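Local coordinates for protein anaphase-promoting complex subunit CUT9 (Schizosaccharomyces pombe, PDB 2XPI) that serves as a subunit of the anaphase-promoting complex, the E3 ubiquitin ligase controlling mitosis and G1, using its tetratricopeptide repeats to dimerise and to bind hcn1, at residues Arg83-Arg88 with Val110-Thr114; Phe486-Gln492 with His524-Leu529; Ala248-Trp252 with Leu279-His284. All blocks are in the same frame, centred on the assembly; numbering follows the deposited sequence.

How the contacts relate
The three contacts sample packing between helices, and between a helix and a loop, along one tetratricopeptide superhelix. Contact 1 lies within TPR 1, contact 3 bridges TPR 5 and TPR 6, and contact 2 bridges TPR 12 and TPR 13; none shares atoms with another. Contacts 1 and 2 sit on opposite sides of the chain's centre, their centres about 86 Å apart, whereas contact 3 lies about 13 Å from that centre, with its own centre about 51 Å from contact 1 and 37 Å from contact 2. Repeats 1-7 mediate homodimerisation, and contact 1 touches the second subunit directly. Contact 2 belongs to the repeats that bind hcn1, while contact 3 is packing within the chain.

Contact 1: residues Arg83-Arg88 with Val110-Thr114; sequences REDYLR and VLDIT
At the end of the TPR 1 hairpin away from its turn, Leu87 meets Val110, where the start of helix 83-96 packs on the end of helix 100-114. The short segments run nearly antiparallel, at 154°, as expected of paired helices in a tetratricopeptide repeat. Val110 spreads its two methyls over successive residues of the partner. CG2 lies 3.4 Å from Leu87 CB, while CG1, placed opposite the backbone N by a chi1 of -158°, is 4.0 Å from Arg88 CG. One turn further on, Ile113 crosses Leu87 at about a right angle, and its CD1 comes to 4.1 Å from Leu87 CD2. At the flank, Glu84 and Thr114 slide past each other in opposite directions, with Glu84 CG 3.8 Å from Thr114 CG2. Arg88 and Thr114 come from opposite directions, bringing Arg88 NH2 to 4.0 Å from Thr114 CG2.

The arginine chain, extended from CG to NE, carries its guanidinium toward Thr114, with Glu84 CB over one of its faces. Asp85 OD1, in the guanidinium plane at its edge, forms a salt bridge with Arg88 NH1 at 3.2 Å, its hydrogen bond weak. Arg88 NH2 has a second carboxylate partner in Asp119 on helix 117-129. Arg83 reaches a salt bridge with Asp267 and a cation-pi contact with Phe270, both of the second subunit.

The helices thus meet by apolar packing, without a hydrogen bond or salt bridge between the two segments, and the charged ends serve other partners: two carboxylates, one weakly bonded, are likely to limit rotation of the Arg88 guanidinium, and Arg83 is committed to the dimer interface.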
loop_
_atom_site.group_PDB
_atom_site.type_symbol
_atom_site.label_atom_id
_atom_site.label_comp_id
_atom_site.label_asym_id
_atom_site.label_seq_id
_atom_site.Cartn_x
_atom_site.Cartn_y
_atom_site.Cartn_z
ATOM N N ARG A 83 -2.028 -19.451 28.562
ATOM C CA ARG A 83 -1.665 -18.055 28.289
ATOM C C ARG A 83 -1.306 -17.831 26.817
ATOM O O ARG A 83 -1.756 -16.873 26.197
ATOM C CB ARG A 83 -0.508 -17.584 29.167
ATOM C CG ARG A 83 0.358 -16.529 28.486
ATOM C CD ARG A 83 0.888 -15.510 29.468
ATOM N NE ARG A 83 2.131 -15.947 30.082
ATOM C CZ ARG A 83 2.384 -15.908 31.387
ATOM N NH1 ARG A 83 1.483 -15.443 32.229
ATOM N NH2 ARG A 83 3.548 -16.329 31.849
ATOM N N GLU A 84 -0.475 -18.706 26.267
ATOM C CA GLU A 84 -0.140 -18.641 24.860
ATOM C C GLU A 84 -1.431 -18.684 24.027
ATOM O O GLU A 84 -1.517 -18.081 22.949
ATOM C CB GLU A 84 0.808 -19.782 24.480
ATOM C CG GLU A 84 2.020 -19.934 25.411
ATOM C CD GLU A 84 1.679 -20.574 26.770
ATOM O OE1 GLU A 84 1.209 -21.738 26.789
ATOM O OE2 GLU A 84 1.891 -19.921 27.820
ATOM N N ASP A 85 -2.444 -19.374 24.540
ATOM C CA ASP A 85 -3.725 -19.433 23.841
ATOM C C ASP A 85 -4.584 -18.160 23.935
ATOM O O ASP A 85 -5.335 -17.867 23.023
ATOM C CB ASP A 85 -4.515 -20.689 24.223
ATOM C CG ASP A 85 -3.932 -21.957 23.600
ATOM O OD1 ASP A 85 -3.455 -21.899 22.430
ATOM O OD2 ASP A 85 -3.955 -23.010 24.275
ATOM N N TYR A 86 -4.480 -17.401 25.015
ATOM C CA TYR A 86 -5.114 -16.082 25.051
ATOM C C TYR A 86 -4.374 -15.106 24.151
ATOM O O TYR A 86 -4.986 -14.225 23.567
ATOM C CB TYR A 86 -5.126 -15.488 26.458
ATOM C CG TYR A 86 -6.171 -16.064 27.367
ATOM C CD1 TYR A 86 -5.809 -16.812 28.483
ATOM C CD2 TYR A 86 -7.522 -15.865 27.113
ATOM C CE1 TYR A 86 -6.766 -17.351 29.318
ATOM C CE2 TYR A 86 -8.489 -16.393 27.946
ATOM C CZ TYR A 86 -8.108 -17.136 29.046
ATOM O OH TYR A 86 -9.068 -17.663 29.877
ATOM N N LEU A 87 -3.048 -15.238 24.091
ATOM C CA LEU A 87 -2.215 -14.362 23.283
ATOM C C LEU A 87 -2.550 -14.539 21.810
ATOM O O LEU A 87 -2.802 -13.578 21.098
ATOM C CB LEU A 87 -0.735 -14.666 23.533
ATOM C CG LEU A 87 -0.042 -13.741 24.545
ATOM C CD1 LEU A 87 -0.985 -13.353 25.653
ATOM C CD2 LEU A 87 1.242 -14.348 25.094
ATOM N N ARG A 88 -2.574 -15.791 21.375
ATOM C CA ARG A 88 -2.885 -16.124 20.004
ATOM C C ARG A 88 -4.279 -15.701 19.564
ATOM O O ARG A 88 -4.425 -15.088 18.518
ATOM C CB ARG A 88 -2.696 -17.608 19.779
ATOM C CG ARG A 88 -1.275 -18.033 19.893
ATOM C CD ARG A 88 -1.225 -19.494 19.692
ATOM N NE ARG A 88 0.129 -20.001 19.776
ATOM C CZ ARG A 88 0.444 -21.079 20.470
ATOM N NH1 ARG A 88 -0.512 -21.724 21.126
ATOM N NH2 ARG A 88 1.697 -21.502 20.512
ATOM N N VAL A 110 4.301 -13.857 21.965
ATOM C CA VAL A 110 4.045 -15.300 21.885
ATOM C C VAL A 110 5.181 -16.057 21.214
ATOM O O VAL A 110 5.456 -17.225 21.543
ATOM C CB VAL A 110 2.816 -15.624 21.042
ATOM C CG1 VAL A 110 2.305 -16.982 21.421
ATOM C CG2 VAL A 110 1.739 -14.572 21.216
ATOM N N LEU A 111 5.809 -15.413 20.234
ATOM C CA LEU A 111 6.916 -16.038 19.520
ATOM C C LEU A 111 8.125 -16.079 20.449
ATOM O O LEU A 111 8.822 -17.095 20.524
ATOM C CB LEU A 111 7.232 -15.316 18.197
ATOM C CG LEU A 111 8.375 -15.930 17.378
ATOM C CD1 LEU A 111 8.114 -17.407 17.071
ATOM C CD2 LEU A 111 8.651 -15.162 16.093
ATOM N N ASP A 112 8.353 -14.985 21.181
ATOM C CA ASP A 112 9.421 -14.956 22.191
ATOM C C ASP A 112 9.257 -16.096 23.196
ATOM O O ASP A 112 10.223 -16.773 23.526
ATOM C CB ASP A 112 9.496 -13.597 22.905
ATOM C CG ASP A 112 10.044 -12.482 21.999
ATOM O OD1 ASP A 112 10.782 -12.788 21.028
ATOM O OD2 ASP A 112 9.738 -11.292 22.258
ATOM N N ILE A 113 8.031 -16.323 23.659
ATOM C CA ILE A 113 7.765 -17.398 24.610
ATOM C C ILE A 113 7.942 -18.810 24.030
ATOM O O ILE A 113 8.644 -19.639 24.594
ATOM C CB ILE A 113 6.343 -17.278 25.176
ATOM C CG1 ILE A 113 6.248 -16.106 26.155
ATOM C CG2 ILE A 113 5.926 -18.569 25.864
ATOM C CD1 ILE A 113 4.825 -15.780 26.545
ATOM N N THR A 114 7.319 -19.061 22.885
ATOM C CA THR A 114 7.104 -20.411 22.369
ATOM C C THR A 114 8.148 -20.899 21.347
ATOM O O THR A 114 8.504 -22.088 21.312
ATOM C CB THR A 114 5.714 -20.477 21.704
ATOM O OG1 THR A 114 5.691 -19.597 20.573
ATOM C CG2 THR A 114 4.655 -20.017 22.681
#

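Contact 2: residues Phe486-Gln492 with His524-Leu529; sequences FNKSDMQ and HAYRKL
Phe486 points the CE2 corner of its ring at helix 516-528, where the carbonyl oxygen of His524 lies near the ring plane, 3.5 Å from CE2. A first torsion of 175°, which sets CG opposite the backbone N, swings the ring across the gap. Lys528 crosses the phenyl group at about a right angle and brings its CG to 3.6 Å from Phe486 CE2, meeting the ring obliquely. Met491 comes in beside the lysine, on the same side of the ring. Its methyl CE lies over one face, offset toward the rim, and also touches Lys528 CG at 3.5 Å.

The arrangement joins TPR 12 to TPR 13: Phe486 lies near the end of helix 475-487, Met491 opens helix 491-507, and both rest on helix 516-528. Asp490, at the N-cap of helix 491-507, caps a backbone N with its side chain and bonds to Thr493. An alanine at Phe486 is likely to leave the Met491 methyl without the ring face beneath it and open a gap beside Lys528.

Met491 is bent at its second torsion (-49°), which carries the thioether obliquely across the aliphatic part of Lys528; Met491 CG stands 3.5 Å from Lys528 CB. Its CB instead faces Leu529, with CG of that leucine 3.7 Å away. The lysine chain then curls off, and an acidic side chain of another protein's chain packs on it, consistent with the hcn1-binding role of these repeats.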
loop_
_atom_site.group_PDB
_atom_site.type_symbol
_atom_site.label_atom_id
_atom_site.label_comp_id
_atom_site.label_asym_id
_atom_site.label_seq_id
_atom_site.Cartn_x
_atom_site.Cartn_y
_atom_site.Cartn_z
ATOM N N PHE A 486 -17.162 -11.799 -54.853
ATOM C CA PHE A 486 -17.378 -10.781 -55.863
ATOM C C PHE A 486 -16.050 -10.335 -56.470
ATOM O O PHE A 486 -15.990 -9.970 -57.638
ATOM C CB PHE A 486 -18.135 -9.594 -55.251
ATOM C CG PHE A 486 -18.314 -8.422 -56.182
ATOM C CD1 PHE A 486 -17.292 -7.504 -56.373
ATOM C CD2 PHE A 486 -19.508 -8.222 -56.845
ATOM C CE1 PHE A 486 -17.450 -6.414 -57.233
ATOM C CE2 PHE A 486 -19.680 -7.130 -57.705
ATOM C CZ PHE A 486 -18.643 -6.228 -57.890
ATOM N N ASN A 487 -14.982 -10.370 -55.687
ATOM C CA ASN A 487 -13.672 -9.967 -56.184
ATOM C C ASN A 487 -13.016 -11.015 -57.076
ATOM O O ASN A 487 -12.387 -10.671 -58.073
ATOM C CB ASN A 487 -12.762 -9.520 -55.045
ATOM C CG ASN A 487 -13.048 -8.104 -54.626
ATOM O OD1 ASN A 487 -13.357 -7.256 -55.460
ATOM N ND2 ASN A 487 -12.975 -7.839 -53.331
ATOM N N LYS A 488 -13.183 -12.288 -56.732
ATOM C CA LYS A 488 -13.096 -13.333 -57.741
ATOM C C LYS A 488 -14.298 -13.001 -58.619
ATOM O O LYS A 488 -14.936 -11.971 -58.416
ATOM C CB LYS A 488 -13.238 -14.705 -57.089
ATOM C CG LYS A 488 -12.743 -14.726 -55.647
ATOM C CD LYS A 488 -12.120 -16.062 -55.246
ATOM C CE LYS A 488 -11.537 -16.006 -53.829
ATOM N NZ LYS A 488 -10.699 -17.200 -53.482
ATOM N N SER A 489 -14.661 -13.813 -59.589
ATOM C CA SER A 489 -15.893 -13.440 -60.277
ATOM C C SER A 489 -17.031 -14.422 -60.051
ATOM O O SER A 489 -17.621 -14.943 -60.991
ATOM C CB SER A 489 -15.652 -13.154 -61.754
ATOM O OG SER A 489 -15.369 -11.770 -61.917
ATOM N N ASP A 490 -17.333 -14.663 -58.783
ATOM C CA ASP A 490 -18.394 -15.580 -58.422
ATOM C C ASP A 490 -19.588 -14.795 -57.911
ATOM O O ASP A 490 -19.864 -14.766 -56.706
ATOM C CB ASP A 490 -17.903 -16.546 -57.352
ATOM C CG ASP A 490 -18.849 -17.715 -57.149
ATOM O OD1 ASP A 490 -18.516 -18.605 -56.331
ATOM O OD2 ASP A 490 -19.917 -17.742 -57.813
ATOM N N MET A 491 -20.286 -14.143 -58.831
ATOM C CA MET A 491 -21.391 -13.292 -58.454
ATOM C C MET A 491 -22.466 -14.082 -57.721
ATOM O O MET A 491 -23.036 -13.609 -56.731
ATOM C CB MET A 491 -21.947 -12.583 -59.681
ATOM C CG MET A 491 -20.932 -11.655 -60.302
ATOM S SD MET A 491 -20.218 -10.604 -59.026
ATOM C CE MET A 491 -18.701 -10.036 -59.804
ATOM N N GLN A 492 -22.729 -15.295 -58.189
ATOM C CA GLN A 492 -23.770 -16.110 -57.585
ATOM C C GLN A 492 -23.512 -16.313 -56.099
ATOM O O GLN A 492 -24.378 -16.014 -55.266
ATOM C CB GLN A 492 -23.911 -17.450 -58.294
ATOM C CG GLN A 492 -24.939 -18.359 -57.648
ATOM C CD GLN A 492 -26.333 -17.741 -57.586
ATOM O OE1 GLN A 492 -26.523 -16.559 -57.886
ATOM N NE2 GLN A 492 -27.320 -18.548 -57.199
ATOM N N HIS A 524 -24.537 -4.516 -56.351
ATOM C CA HIS A 524 -23.381 -4.592 -57.252
ATOM C C HIS A 524 -23.200 -5.997 -57.823
ATOM O O HIS A 524 -22.783 -6.160 -58.962
ATOM C CB HIS A 524 -22.096 -4.155 -56.544
ATOM C CG HIS A 524 -21.874 -2.676 -56.549
ATOM N ND1 HIS A 524 -21.923 -1.911 -55.405
ATOM C CD2 HIS A 524 -21.612 -1.818 -57.560
ATOM C CE1 HIS A 524 -21.697 -0.647 -55.708
ATOM N NE2 HIS A 524 -21.499 -0.564 -57.011
ATOM N N ALA A 525 -23.501 -7.014 -57.025
ATOM C CA ALA A 525 -23.491 -8.378 -57.525
ATOM C C ALA A 525 -24.537 -8.526 -58.625
ATOM O O ALA A 525 -24.308 -9.189 -59.621
ATOM C CB ALA A 525 -23.757 -9.363 -56.396
ATOM N N TYR A 526 -25.683 -7.886 -58.444
ATOM C CA TYR A 526 -26.793 -7.989 -59.384
ATOM C C TYR A 526 -26.522 -7.307 -60.720
ATOM O O TYR A 526 -26.916 -7.828 -61.760
ATOM C CB TYR A 526 -28.066 -7.399 -58.781
ATOM C CG TYR A 526 -28.826 -8.275 -57.797
ATOM C CD1 TYR A 526 -29.550 -7.697 -56.756
ATOM C CD2 TYR A 526 -28.853 -9.663 -57.924
ATOM C CE1 TYR A 526 -30.266 -8.463 -55.861
ATOM C CE2 TYR A 526 -29.582 -10.449 -57.027
ATOM C CZ TYR A 526 -30.284 -9.833 -55.991
ATOM O OH TYR A 526 -31.005 -10.574 -55.067
ATOM N N ARG A 527 -25.886 -6.138 -60.719
ATOM C CA ARG A 527 -25.596 -5.509 -62.007
ATOM C C ARG A 527 -24.568 -6.323 -62.773
ATOM O O ARG A 527 -24.552 -6.317 -64.001
ATOM C CB ARG A 527 -25.133 -4.063 -61.868
ATOM C CG ARG A 527 -24.109 -3.853 -60.802
ATOM C CD ARG A 527 -23.612 -2.421 -60.821
ATOM N NE ARG A 527 -22.520 -2.260 -61.771
ATOM C CZ ARG A 527 -21.245 -2.506 -61.482
ATOM N NH1 ARG A 527 -20.900 -2.925 -60.265
ATOM N NH2 ARG A 527 -20.314 -2.339 -62.418
ATOM N N LYS A 528 -23.708 -7.025 -62.040
ATOM C CA LYS A 528 -22.718 -7.899 -62.655
ATOM C C LYS A 528 -23.406 -9.031 -63.393
ATOM O O LYS A 528 -23.007 -9.385 -64.490
ATOM C CB LYS A 528 -21.789 -8.476 -61.601
ATOM C CG LYS A 528 -20.747 -7.503 -61.107
ATOM C CD LYS A 528 -19.618 -7.352 -62.108
ATOM C CE LYS A 528 -19.275 -5.898 -62.235
ATOM N NZ LYS A 528 -20.559 -5.134 -62.376
ATOM N N LEU A 529 -24.435 -9.606 -62.780
ATOM C CA LEU A 529 -25.226 -10.625 -63.437
ATOM C C LEU A 529 -26.260 -9.990 -64.352
ATOM O O LEU A 529 -27.161 -10.667 -64.834
ATOM C CB LEU A 529 -25.929 -11.507 -62.417
ATOM C CG LEU A 529 -25.055 -12.493 -61.659
ATOM C CD1 LEU A 529 -25.919 -13.356 -60.764
ATOM C CD2 LEU A 529 -24.283 -13.346 -62.636
#

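Contact 3: residues Ala248-Trp252 with Leu279-His284; sequences ADEEW and LNKTSH
Trp252 is sandwiched: its indole has Leu279 over one face and His284 over the opposite one. It stands on helix 248-257 of TPR 5 and plugs into the loop between helices 268-276 and 285-296 of TPR 6, tying consecutive tetratricopeptide repeats together. The imidazole and the five-membered ring of the tryptophan form an offset stack, with planes only 10° apart and centroids separated by 3.9 Å. His284 CB continues this layer, sitting 3.6 Å from the centroid of the Trp252 six-membered ring in a CH-pi contact. On the far face, Leu279 CD2 makes another, 3.9 Å from the same centroid and almost on the ring normal.

The rim of the indole is held more lightly. Asn280 O lies near the ring plane and accepts a weak hydrogen bond from Trp252 NE1, at 3.4 Å and with an N-H...O angle of 143°. Nearby, Ala248 CB packs on the Asn280 side chain. His284 ND1 makes a weak hydrogen bond to Glu287.

The loop contains an Asx turn at Asn280. With CG opposite the backbone N (chi1 -172°), Asn280 folds its amide oxygen back over the residues that follow, while ND2 bonds to Gly439 O. Four donors converge on OD1: Thr282 N from out of the carbonyl plane on one side, Ser283 OG from out of it on the other, Ser283 N within it, and Thr282 OG1, on a lone pair of Asn280 OD1 at 3.0 Å.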
loop_
_atom_site.group_PDB
_atom_site.type_symbol
_atom_site.label_atom_id
_atom_site.label_comp_id
_atom_site.label_asym_id
_atom_site.label_seq_id
_atom_site.Cartn_x
_atom_site.Cartn_y
_atom_site.Cartn_z
ATOM N N ALA A 248 -8.330 -21.685 -26.380
ATOM C CA ALA A 248 -9.705 -22.018 -26.022
ATOM C C ALA A 248 -9.868 -23.504 -25.650
ATOM O O ALA A 248 -10.512 -23.837 -24.648
ATOM C CB ALA A 248 -10.644 -21.642 -27.159
ATOM N N ASP A 249 -9.291 -24.389 -26.469
ATOM C CA ASP A 249 -9.339 -25.830 -26.223
ATOM C C ASP A 249 -8.630 -26.217 -24.934
ATOM O O ASP A 249 -9.215 -26.881 -24.089
ATOM C CB ASP A 249 -8.753 -26.614 -27.401
ATOM C CG ASP A 249 -9.746 -26.790 -28.546
ATOM O OD1 ASP A 249 -10.962 -26.549 -28.322
ATOM O OD2 ASP A 249 -9.309 -27.176 -29.665
ATOM N N GLU A 250 -7.376 -25.802 -24.787
ATOM C CA GLU A 250 -6.607 -26.076 -23.586
ATOM C C GLU A 250 -7.380 -25.732 -22.301
ATOM O O GLU A 250 -7.314 -26.468 -21.325
ATOM C CB GLU A 250 -5.305 -25.284 -23.597
ATOM C CG GLU A 250 -4.273 -25.719 -24.608
ATOM C CD GLU A 250 -3.088 -24.762 -24.644
ATOM O OE1 GLU A 250 -3.313 -23.530 -24.676
ATOM O OE2 GLU A 250 -1.930 -25.234 -24.636
ATOM N N GLU A 251 -8.095 -24.606 -22.311
ATOM C CA GLU A 251 -8.861 -24.142 -21.155
ATOM C C GLU A 251 -9.999 -25.088 -20.786
ATOM O O GLU A 251 -10.200 -25.391 -19.614
ATOM C CB GLU A 251 -9.406 -22.732 -21.386
ATOM C CG GLU A 251 -8.416 -21.606 -21.052
ATOM C CD GLU A 251 -8.805 -20.249 -21.674
ATOM O OE1 GLU A 251 -9.892 -20.172 -22.309
ATOM O OE2 GLU A 251 -8.018 -19.270 -21.530
ATOM N N TRP A 252 -10.741 -25.555 -21.785
ATOM C CA TRP A 252 -11.799 -26.526 -21.545
ATOM C C TRP A 252 -11.249 -27.870 -21.085
ATOM O O TRP A 252 -11.780 -28.478 -20.164
ATOM C CB TRP A 252 -12.687 -26.692 -22.778
ATOM C CG TRP A 252 -13.711 -25.618 -22.876
ATOM C CD1 TRP A 252 -13.615 -24.446 -23.581
ATOM C CD2 TRP A 252 -14.987 -25.593 -22.227
ATOM N NE1 TRP A 252 -14.760 -23.699 -23.413
ATOM C CE2 TRP A 252 -15.616 -24.384 -22.585
ATOM C CE3 TRP A 252 -15.658 -26.476 -21.374
ATOM C CZ2 TRP A 252 -16.889 -24.042 -22.120
ATOM C CZ3 TRP A 252 -16.912 -26.135 -20.919
ATOM C CH2 TRP A 252 -17.516 -24.929 -21.291
ATOM N N LEU A 279 -15.160 -19.314 -19.484
ATOM C CA LEU A 279 -14.521 -19.916 -20.642
ATOM C C LEU A 279 -15.072 -19.471 -21.983
ATOM O O LEU A 279 -15.994 -18.663 -22.053
ATOM C CB LEU A 279 -14.656 -21.427 -20.547
ATOM C CG LEU A 279 -13.521 -22.206 -19.891
ATOM C CD1 LEU A 279 -12.641 -21.333 -19.015
ATOM C CD2 LEU A 279 -14.123 -23.367 -19.129
ATOM N N ASN A 280 -14.496 -20.020 -23.049
ATOM C CA ASN A 280 -14.944 -19.743 -24.404
ATOM C C ASN A 280 -16.405 -20.113 -24.626
ATOM O O ASN A 280 -16.783 -21.293 -24.577
ATOM C CB ASN A 280 -14.087 -20.472 -25.434
ATOM C CG ASN A 280 -14.405 -20.038 -26.849
ATOM O OD1 ASN A 280 -15.340 -20.545 -27.482
ATOM N ND2 ASN A 280 -13.641 -19.073 -27.354
ATOM N N LYS A 281 -17.208 -19.093 -24.914
ATOM C CA LYS A 281 -18.648 -19.237 -25.085
ATOM C C LYS A 281 -19.079 -20.112 -26.267
ATOM O O LYS A 281 -20.156 -20.707 -26.218
ATOM C CB LYS A 281 -19.291 -17.851 -25.214
ATOM C CG LYS A 281 -20.406 -17.596 -24.229
ATOM C CD LYS A 281 -19.934 -17.816 -22.804
ATOM C CE LYS A 281 -18.756 -16.923 -22.476
ATOM N NZ LYS A 281 -18.383 -17.011 -21.042
ATOM N N THR A 282 -18.258 -20.191 -27.318
ATOM C CA THR A 282 -18.707 -20.781 -28.588
ATOM C C THR A 282 -18.429 -22.278 -28.781
ATOM O O THR A 282 -19.255 -22.990 -29.354
ATOM C CB THR A 282 -18.189 -19.982 -29.839
ATOM O OG1 THR A 282 -16.821 -20.322 -30.128
ATOM C CG2 THR A 282 -18.320 -18.475 -29.622
ATOM N N SER A 283 -17.283 -22.757 -28.301
ATOM C CA SER A 283 -16.810 -24.096 -28.666
ATOM C C SER A 283 -17.543 -25.261 -28.002
ATOM O O SER A 283 -17.664 -26.337 -28.586
ATOM C CB SER A 283 -15.300 -24.220 -28.431
ATOM O OG SER A 283 -14.918 -23.666 -27.185
ATOM N N HIS A 284 -18.019 -25.044 -26.782
ATOM C CA HIS A 284 -18.677 -26.091 -26.015
ATOM C C HIS A 284 -20.031 -25.596 -25.550
ATOM O O HIS A 284 -20.332 -25.592 -24.351
ATOM C CB HIS A 284 -17.826 -26.465 -24.810
ATOM C CG HIS A 284 -16.506 -27.058 -25.170
ATOM N ND1 HIS A 284 -16.176 -28.364 -24.884
ATOM C CD2 HIS A 284 -15.436 -26.527 -25.807
ATOM C CE1 HIS A 284 -14.953 -28.610 -25.320
ATOM N NE2 HIS A 284 -14.485 -27.514 -25.889
#